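Side-chain contacts in endoglycosidase (PDB 6Q64), which probably hydrolyses O-glycosyl bonds within complex N-glycans, as a family 18 endoglycosidase of the gut bacterium Bacteroides thetaiotaomicron: residues Y333-D338 / K346-A351; P303-M308 / I313-T318. The protein carries 1 engineered substitution. All blocks are in the same frame, centred on the assembly; numbering follows the deposited sequence.

Interaction 1: residues Y333-D338 / K346-A351; sequences YHMEYD and KWLRKA
Asp338 OD1 is gripped by two donors, the backbone N-H of Trp347 and the side-chain amide of Asn341 in the intervening loop. The bond from Trp347 N to Asp338 OD1 measures 3.2 Å and is almost perfectly straight (177°), while Leu348 N gives the companion bond to Asp338 OD2 at 3.0 Å (170°). Each oxygen uses its syn lone pair, so the carboxylate straddles two consecutive N-H groups like a fork. Its first torsion explains the reach: chi1 of -164° places CG opposite the backbone N and carries the group across to the helix. Lys346 N lies equally near Asp338 OD1 but at too poor an angle to bond. These N-H groups belong to the first turn of helix 346-358, where no preceding helical carbonyl can serve them, and the helix end would be expected to stabilise a negative carboxylate. The contact closes the loop between the last strand of the TIM barrel, 329-333, and the helix that follows it. With an asparagine here one carboxylate oxygen becomes a donor, and Trp347 N or Leu348 N would probably be left without its acceptor. Beside the polar grip, OD1 of Asp338 approaches Trp347 CD1 obliquely at 3.5 Å. Lys346 runs out extended, its CD 3.8 Å above one face of the Trp347 ring, toward the rim. An apolar touch lies beside it: the selenomethionine Met335 bends at its last torsion, and its CE meets Leu348 CD2 at 3.6 Å, the two side chains crossing at a slant.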
ATOM      1  N   TYR A 333       1.264  -3.413  -8.988  1.00 75.54           N
ATOM      2  CA  TYR A 333       2.405  -2.477  -9.154  1.00 77.22           C
ATOM      3  C   TYR A 333       2.192  -1.746 -10.477  1.00 79.25           C
ATOM      4  O   TYR A 333       2.030  -2.430 -11.507  1.00 73.21           O
ATOM      5  CB  TYR A 333       3.720  -3.256  -9.096  1.00 75.16           C
ATOM      6  CG  TYR A 333       4.963  -2.456  -9.362  1.00 73.88           C
ATOM      7  CD1 TYR A 333       5.390  -1.474  -8.488  1.00 74.64           C
ATOM      8  CD2 TYR A 333       5.726  -2.706 -10.489  1.00 78.48           C
ATOM      9  CE1 TYR A 333       6.545  -0.744  -8.737  1.00 80.88           C
ATOM     10  CE2 TYR A 333       6.898  -2.011 -10.742  1.00 83.36           C
ATOM     11  CZ  TYR A 333       7.306  -1.023  -9.866  1.00 86.06           C
ATOM     12  OH  TYR A 333       8.451  -0.337 -10.157  1.00 96.63           O
ATOM     13  N   HIS A 334       2.183  -0.410 -10.425  1.00 87.70           N
ATOM     14  CA  HIS A 334       1.811   0.474 -11.556  1.00 92.39           C
ATOM     15  C   HIS A 334       0.387   0.089 -11.948  1.00 88.30           C
ATOM     16  O   HIS A 334       0.146  -0.425 -13.040  1.00 86.86           O
ATOM     17  CB  HIS A 334       2.869   0.389 -12.674  1.00 98.70           C
ATOM     18  CG  HIS A 334       4.018   1.337 -12.496  1.00106.78           C
ATOM     19  ND1 HIS A 334       5.333   0.912 -12.445  1.00109.24           N
ATOM     20  CD2 HIS A 334       4.060   2.684 -12.379  1.00105.77           C
ATOM     21  CE1 HIS A 334       6.128   1.949 -12.282  1.00111.34           C
ATOM     22  NE2 HIS A 334       5.370   3.045 -12.233  1.00109.43           N
HETATM   23  N   MSE A 335      -0.522   0.277 -10.979  1.00 80.65           N
HETATM   24  CA  MSE A 335      -1.927  -0.085 -11.105  1.00 83.69           C
HETATM   25  C   MSE A 335      -2.569   0.589 -12.317  1.00 87.72           C
HETATM   26  O   MSE A 335      -3.448  -0.001 -12.943  1.00 91.17           O
HETATM   27  CB  MSE A 335      -2.702   0.278  -9.832  1.00 78.17           C
HETATM   28  CG  MSE A 335      -2.265   1.541  -9.180  1.00 77.74           C
HETATM   29 SE   MSE A 335      -3.404   2.014  -7.667  1.00 77.34          SE
HETATM   30  CE  MSE A 335      -4.951   0.850  -7.553  1.00 73.58           C
ATOM     31  N   GLU A 336      -2.097   1.801 -12.647  1.00 87.27           N
ATOM     32  CA  GLU A 336      -2.664   2.621 -13.712  1.00 87.25           C
ATOM     33  C   GLU A 336      -2.455   2.021 -15.111  1.00 84.58           C
ATOM     34  O   GLU A 336      -3.196   2.420 -16.003  1.00 85.81           O
ATOM     35  CB  GLU A 336      -2.119   4.051 -13.656  1.00 87.02           C
ATOM     36  CG  GLU A 336      -0.662   4.184 -14.051  1.00 93.08           C
ATOM     37  CD  GLU A 336       0.359   4.061 -12.927  1.00 97.32           C
ATOM     38  OE1 GLU A 336       1.538   4.509 -13.125  1.00 98.80           O
ATOM     39  OE2 GLU A 336      -0.014   3.512 -11.858  1.00 90.62           O
ATOM     40  N   TYR A 337      -1.545   1.067 -15.305  1.00 84.54           N
ATOM     41  CA  TYR A 337      -1.326   0.380 -16.611  1.00 85.13           C
ATOM     42  C   TYR A 337      -2.513  -0.536 -16.946  1.00 80.92           C
ATOM     43  O   TYR A 337      -2.499  -1.115 -18.041  1.00 87.73           O
ATOM     44  CB  TYR A 337      -0.017  -0.416 -16.608  1.00 86.75           C
ATOM     45  CG  TYR A 337       1.235   0.423 -16.716  1.00 91.93           C
ATOM     46  CD1 TYR A 337       1.440   1.502 -15.874  1.00 94.09           C
ATOM     47  CD2 TYR A 337       2.223   0.144 -17.653  1.00 98.52           C
ATOM     48  CE1 TYR A 337       2.595   2.263 -15.927  1.00 96.94           C
ATOM     49  CE2 TYR A 337       3.378   0.905 -17.739  1.00101.84           C
ATOM     50  CZ  TYR A 337       3.564   1.963 -16.862  1.00102.89           C
ATOM     51  OH  TYR A 337       4.685   2.737 -16.892  1.00110.38           O
ATOM     52  N   ASP A 338      -3.480  -0.662 -16.034  1.00 75.41           N
ATOM     53  CA  ASP A 338      -4.717  -1.481 -16.163  1.00 76.91           C
ATOM     54  C   ASP A 338      -5.815  -0.613 -16.793  1.00 77.43           C
ATOM     55  O   ASP A 338      -6.860  -1.167 -17.243  1.00 72.12           O
ATOM     56  CB  ASP A 338      -5.158  -1.956 -14.771  1.00 74.52           C
ATOM     57  CG  ASP A 338      -6.160  -3.098 -14.670  1.00 69.81           C
ATOM     58  OD1 ASP A 338      -6.474  -3.761 -15.711  1.00 69.47           O
ATOM     59  OD2 ASP A 338      -6.592  -3.335 -13.525  1.00 69.84           O
ATOM     60  N   LYS A 346      -9.604  -3.362 -15.684  1.00 72.17           N
ATOM     61  CA  LYS A 346     -10.273  -4.652 -15.954  1.00 73.99           C
ATOM     62  C   LYS A 346      -9.957  -5.596 -14.797  1.00 75.56           C
ATOM     63  O   LYS A 346     -10.898  -6.131 -14.174  1.00 73.54           O
ATOM     64  CB  LYS A 346      -9.769  -5.227 -17.284  1.00 72.58           C
ATOM     65  CG  LYS A 346     -10.395  -6.547 -17.708  1.00 70.86           C
ATOM     66  CD  LYS A 346      -9.719  -7.121 -18.905  1.00 72.39           C
ATOM     67  CE  LYS A 346     -10.302  -8.438 -19.377  1.00 76.11           C
ATOM     68  NZ  LYS A 346      -9.411  -9.070 -20.397  1.00 79.68           N
ATOM     69  N   TRP A 347      -8.663  -5.791 -14.559  1.00 74.75           N
ATOM     70  CA  TRP A 347      -8.140  -6.921 -13.760  1.00 73.68           C
ATOM     71  C   TRP A 347      -8.370  -6.626 -12.285  1.00 73.68           C
ATOM     72  O   TRP A 347      -9.006  -7.432 -11.596  1.00 69.45           O
ATOM     73  CB  TRP A 347      -6.674  -7.143 -14.092  1.00 72.65           C
ATOM     74  CG  TRP A 347      -6.519  -7.655 -15.485  1.00 74.15           C
ATOM     75  CD1 TRP A 347      -5.826  -7.079 -16.503  1.00 76.88           C
ATOM     76  CD2 TRP A 347      -7.090  -8.853 -16.027  1.00 76.12           C
ATOM     77  NE1 TRP A 347      -5.884  -7.855 -17.628  1.00 75.45           N
ATOM     78  CE2 TRP A 347      -6.669  -8.941 -17.371  1.00 75.05           C
ATOM     79  CE3 TRP A 347      -7.873  -9.883 -15.493  1.00 79.83           C
ATOM     80  CZ2 TRP A 347      -7.038  -9.997 -18.198  1.00 77.35           C
ATOM     81  CZ3 TRP A 347      -8.247 -10.926 -16.310  1.00 83.13           C
ATOM     82  CH2 TRP A 347      -7.853 -10.963 -17.654  1.00 81.23           C
ATOM     83  N   LEU A 348      -7.942  -5.460 -11.826  1.00 72.22           N
ATOM     84  CA  LEU A 348      -8.228  -5.072 -10.430  1.00 71.19           C
ATOM     85  C   LEU A 348      -9.738  -5.198 -10.133  1.00 70.57           C
ATOM     86  O   LEU A 348     -10.083  -5.798  -9.108  1.00 75.71           O
ATOM     87  CB  LEU A 348      -7.682  -3.667 -10.179  1.00 72.12           C
ATOM     88  CG  LEU A 348      -7.670  -3.248  -8.712  1.00 76.20           C
ATOM     89  CD1 LEU A 348      -6.834  -4.205  -7.862  1.00 77.64           C
ATOM     90  CD2 LEU A 348      -7.166  -1.817  -8.565  1.00 78.01           C
ATOM     91  N   ARG A 349     -10.627  -4.680 -10.980  1.00 73.79           N
ATOM     92  CA  ARG A 349     -12.094  -4.653 -10.695  1.00 71.86           C
ATOM     93  C   ARG A 349     -12.658  -6.086 -10.600  1.00 66.37           C
ATOM     94  O   ARG A 349     -13.526  -6.391  -9.715  1.00 61.75           O
ATOM     95  CB  ARG A 349     -12.815  -3.930 -11.827  1.00 74.83           C
ATOM     96  CG  ARG A 349     -13.093  -2.459 -11.584  1.00 81.89           C
ATOM     97  CD  ARG A 349     -14.053  -1.967 -12.653  1.00 84.79           C
ATOM     98  NE  ARG A 349     -13.683  -0.650 -13.125  1.00 86.74           N
ATOM     99  CZ  ARG A 349     -14.003   0.484 -12.512  1.00 87.06           C
ATOM    100  NH1 ARG A 349     -14.722   0.471 -11.398  1.00 82.85           N
ATOM    101  NH2 ARG A 349     -13.614   1.641 -13.028  1.00 83.93           N
ATOM    102  N   LYS A 350     -12.235  -6.907 -11.550  1.00 60.05           N
ATOM    103  CA  LYS A 350     -12.634  -8.314 -11.634  1.00 63.81           C
ATOM    104  C   LYS A 350     -12.140  -9.011 -10.366  1.00 66.03           C
ATOM    105  O   LYS A 350     -12.952  -9.671  -9.688  1.00 69.59           O
ATOM    106  CB  LYS A 350     -12.026  -8.961 -12.879  1.00 64.00           C
ATOM    107  CG  LYS A 350     -12.757 -10.207 -13.359  1.00 65.52           C
ATOM    108  CD  LYS A 350     -12.106 -10.772 -14.570  1.00 69.71           C
ATOM    109  CE  LYS A 350     -13.097 -11.072 -15.670  1.00 78.30           C
ATOM    110  NZ  LYS A 350     -13.746 -12.389 -15.418  1.00 87.82           N
ATOM    111  N   ALA A 351     -10.852  -8.859 -10.063  1.00 66.56           N
ATOM    112  CA  ALA A 351     -10.195  -9.506  -8.909  1.00 63.34           C
ATOM    113  C   ALA A 351     -11.030  -9.208  -7.668  1.00 62.08           C
ATOM    114  O   ALA A 351     -11.508 -10.167  -7.061  1.00 64.61           O
ATOM    115  CB  ALA A 351      -8.778  -9.040  -8.774  1.00 64.55           C
TER

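Interaction 2: residues P303-M308 / I313-T318; sequences PELNSM and ILDYAT
The flat group that Leu305 meets is the peptide joining Leu314 to Asp315; no aromatic ring takes part between the two segments. Leu305 CD2 stands about 3.5 Å over one face of that peptide, nearest its nitrogen (3.6 Å to Asp315 N) but displaced from the point directly above it. The same methyl is 3.7 Å from Asp315 CA and 3.8 Å from Leu314 C, so it rests on backbone more than on side chain. Leu314 CB, 4.1 Å from Leu305 CD2, borders it on the helix surface. A looser touch follows at Met308, a selenomethionine, whose SE lies 4.4 Å from Leu314 CD1; Leu314 has CG opposite its carbonyl carbon (chi1 -60°), and its branched end runs outward and back toward the start of the helix, where CD1 meets the selenium. Helix 311-317 lies in the connection between barrel strands 280-285 and 329-333, as expected of a beta-alpha-beta unit in a TIM barrel. Its inner side, with Ile313 and Tyr316, packs on those strands, whereas 303-308 lies against another side of the helix. Within 303-308 the turn is held by its own bonds, among them Ser307 OG to Glu304 O at 2.9 Å, with a C=O...donor angle of 146° and the donor tilted 24° from the carbonyl plane. With no hydrogen bond passing between the segments, their contact rests on non-directional van der Waals contact, a methyl on a peptide face and apolar side chains beside it; the buried Asp315 carboxylate finds its partners instead in the hydroxyls of Tyr298, Ser300 and Thr261.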
ATOM      1  N   PRO A 303      -9.319 -25.083  -9.957  1.00 87.04           N
ATOM      2  CA  PRO A 303      -9.115 -25.536 -11.329  1.00 86.98           C
ATOM      3  C   PRO A 303      -9.855 -24.596 -12.293  1.00 83.91           C
ATOM      4  O   PRO A 303      -9.264 -24.195 -13.249  1.00 87.14           O
ATOM      5  CB  PRO A 303      -9.642 -26.978 -11.317  1.00 92.16           C
ATOM      6  CG  PRO A 303     -10.542 -27.053 -10.083  1.00 92.48           C
ATOM      7  CD  PRO A 303      -9.942 -26.091  -9.085  1.00 88.89           C
ATOM      8  N   GLU A 304     -11.080 -24.188 -11.966  1.00 79.19           N
ATOM      9  CA  GLU A 304     -11.929 -23.372 -12.874  1.00 78.47           C
ATOM     10  C   GLU A 304     -11.243 -22.040 -13.229  1.00 77.75           C
ATOM     11  O   GLU A 304     -11.442 -21.562 -14.339  1.00 85.54           O
ATOM     12  CB  GLU A 304     -13.333 -23.202 -12.292  1.00 75.29           C
ATOM     13  CG  GLU A 304     -13.434 -22.258 -11.133  1.00 73.50           C
ATOM     14  CD  GLU A 304     -13.159 -22.886  -9.777  1.00 75.87           C
ATOM     15  OE1 GLU A 304     -13.466 -22.195  -8.801  1.00 73.96           O
ATOM     16  OE2 GLU A 304     -12.615 -24.049  -9.687  1.00 78.58           O
ATOM     17  N   LEU A 305     -10.410 -21.486 -12.359  1.00 76.88           N
ATOM     18  CA  LEU A 305      -9.615 -20.266 -12.668  1.00 77.02           C
ATOM     19  C   LEU A 305      -8.569 -20.521 -13.769  1.00 82.77           C
ATOM     20  O   LEU A 305      -8.083 -19.530 -14.306  1.00 86.22           O
ATOM     21  CB  LEU A 305      -8.911 -19.779 -11.398  1.00 75.51           C
ATOM     22  CG  LEU A 305      -9.564 -18.605 -10.682  1.00 75.93           C
ATOM     23  CD1 LEU A 305     -11.057 -18.821 -10.476  1.00 75.53           C
ATOM     24  CD2 LEU A 305      -8.870 -18.351  -9.350  1.00 74.73           C
ATOM     25  N   ASN A 306      -8.173 -21.764 -14.070  1.00 83.61           N
ATOM     26  CA  ASN A 306      -7.011 -22.022 -14.974  1.00 87.90           C
ATOM     27  C   ASN A 306      -7.450 -22.085 -16.455  1.00 88.77           C
ATOM     28  O   ASN A 306      -6.579 -22.096 -17.332  1.00 83.95           O
ATOM     29  CB  ASN A 306      -6.225 -23.275 -14.556  1.00 85.17           C
ATOM     30  CG  ASN A 306      -5.677 -23.194 -13.148  1.00 81.04           C
ATOM     31  OD1 ASN A 306      -5.173 -22.152 -12.709  1.00 76.16           O
ATOM     32  ND2 ASN A 306      -5.766 -24.303 -12.438  1.00 78.37           N
ATOM     33  N   SER A 307      -8.750 -22.116 -16.727  1.00 92.47           N
ATOM     34  CA  SER A 307      -9.324 -22.022 -18.095  1.00102.00           C
ATOM     35  C   SER A 307      -9.453 -20.561 -18.549  1.00100.44           C
ATOM     36  O   SER A 307      -9.855 -20.325 -19.685  1.00 99.50           O
ATOM     37  CB  SER A 307     -10.656 -22.714 -18.119  1.00103.54           C
ATOM     38  OG  SER A 307     -11.545 -22.085 -17.204  1.00 99.97           O
HETATM   39  N   MSE A 308      -9.069 -19.617 -17.668  1.00 98.17           N
HETATM   40  CA  MSE A 308      -9.367 -18.196 -17.767  1.00 97.50           C
HETATM   41  C   MSE A 308      -8.073 -17.382 -17.711  1.00 93.13           C
HETATM   42  O   MSE A 308      -7.209 -17.628 -16.890  1.00 87.91           O
HETATM   43  CB  MSE A 308     -10.171 -17.745 -16.542  1.00104.92           C
HETATM   44  CG  MSE A 308     -11.695 -17.635 -16.658  1.00111.05           C
HETATM   45 SE   MSE A 308     -12.195 -17.198 -14.748  1.00121.64          SE
HETATM   46  CE  MSE A 308     -14.002 -18.031 -14.670  1.00123.98           C
ATOM     47  N   ILE A 313      -3.929 -12.939 -10.589  1.00 70.49           N
ATOM     48  CA  ILE A 313      -4.622 -11.910  -9.749  1.00 69.00           C
ATOM     49  C   ILE A 313      -5.948 -12.461  -9.192  1.00 67.25           C
ATOM     50  O   ILE A 313      -6.437 -11.969  -8.154  1.00 68.80           O
ATOM     51  CB  ILE A 313      -4.833 -10.589 -10.505  1.00 71.91           C
ATOM     52  CG1 ILE A 313      -5.247  -9.475  -9.536  1.00 70.17           C
ATOM     53  CG2 ILE A 313      -5.826 -10.780 -11.641  1.00 74.21           C
ATOM     54  CD1 ILE A 313      -4.963  -8.070 -10.023  1.00 69.00           C
ATOM     55  N   LEU A 314      -6.559 -13.443  -9.828  1.00 68.20           N
ATOM     56  CA  LEU A 314      -7.906 -13.849  -9.358  1.00 70.22           C
ATOM     57  C   LEU A 314      -7.714 -14.861  -8.243  1.00 75.84           C
ATOM     58  O   LEU A 314      -8.546 -14.856  -7.314  1.00 78.02           O
ATOM     59  CB  LEU A 314      -8.732 -14.425 -10.513  1.00 72.40           C
ATOM     60  CG  LEU A 314      -8.969 -13.480 -11.689  1.00 70.58           C
ATOM     61  CD1 LEU A 314      -9.726 -14.189 -12.789  1.00 74.91           C
ATOM     62  CD2 LEU A 314      -9.720 -12.249 -11.243  1.00 70.10           C
ATOM     63  N   ASP A 315      -6.673 -15.697  -8.367  1.00 71.69           N
ATOM     64  CA  ASP A 315      -6.283 -16.646  -7.308  1.00 66.78           C
ATOM     65  C   ASP A 315      -5.988 -15.829  -6.060  1.00 64.49           C
ATOM     66  O   ASP A 315      -6.529 -16.158  -4.982  1.00 66.48           O
ATOM     67  CB  ASP A 315      -5.072 -17.484  -7.699  1.00 71.41           C
ATOM     68  CG  ASP A 315      -4.804 -18.618  -6.723  1.00 72.50           C
ATOM     69  OD1 ASP A 315      -5.784 -19.346  -6.366  1.00 66.32           O
ATOM     70  OD2 ASP A 315      -3.627 -18.730  -6.301  1.00 70.41           O
ATOM     71  N   TYR A 316      -5.190 -14.776  -6.220  1.00 61.05           N
ATOM     72  CA  TYR A 316      -4.773 -13.926  -5.080  1.00 59.56           C
ATOM     73  C   TYR A 316      -6.030 -13.411  -4.366  1.00 61.91           C
ATOM     74  O   TYR A 316      -6.225 -13.553  -3.163  1.00 60.94           O
ATOM     75  CB  TYR A 316      -3.831 -12.819  -5.543  1.00 55.45           C
ATOM     76  CG  TYR A 316      -2.454 -13.269  -5.948  1.00 56.22           C
ATOM     77  CD1 TYR A 316      -2.166 -14.585  -6.292  1.00 64.04           C
ATOM     78  CD2 TYR A 316      -1.406 -12.369  -5.991  1.00 56.90           C
ATOM     79  CE1 TYR A 316      -0.883 -14.992  -6.673  1.00 64.06           C
ATOM     80  CE2 TYR A 316      -0.129 -12.743  -6.403  1.00 58.45           C
ATOM     81  CZ  TYR A 316       0.130 -14.052  -6.764  1.00 62.32           C
ATOM     82  OH  TYR A 316       1.380 -14.414  -7.160  1.00 69.25           O
ATOM     83  N   ALA A 317      -6.935 -12.824  -5.117  1.00 68.99           N
ATOM     84  CA  ALA A 317      -8.097 -12.138  -4.515  1.00 68.62           C
ATOM     85  C   ALA A 317      -8.951 -13.146  -3.754  1.00 61.55           C
ATOM     86  O   ALA A 317      -9.657 -12.688  -2.862  1.00 63.51           O
ATOM     87  CB  ALA A 317      -8.904 -11.440  -5.588  1.00 72.29           C
ATOM     88  N   THR A 318      -8.944 -14.422  -4.147  1.00 55.12           N
ATOM     89  CA  THR A 318      -9.875 -15.434  -3.594  1.00 60.77           C
ATOM     90  C   THR A 318      -9.120 -16.418  -2.677  1.00 61.03           C
ATOM     91  O   THR A 318      -9.714 -17.492  -2.398  1.00 56.06           O
ATOM     92  CB  THR A 318     -10.569 -16.234  -4.695  1.00 59.38           C
ATOM     93  OG1 THR A 318      -9.530 -16.882  -5.411  1.00 62.38           O
ATOM     94  CG2 THR A 318     -11.387 -15.387  -5.639  1.00 66.44           C
TER

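Overall arrangement
Following the chain from the N terminus, strand 280-285 leads through helix 286-289 to the loop holding 303-308, and interaction 2 closes the short turn from there onto helix 311-317. Strand 329-333 comes next, and interaction 1 then closes the loop leading from its end to helix 346-358. The two closures are in series, neither nesting nor crossing, with centres about 15 Å apart on the same side of the chain's centre. Each contact fastens a loop to its own helix, and the packing of Ala351 joins the last two barrel helices: Ala351 CB lies 3.6 Å from Ile313 CG1, and Ala351 CA 3.6 Å from Leu314 CD2. Both helices touch Ile330 of strand 329-333.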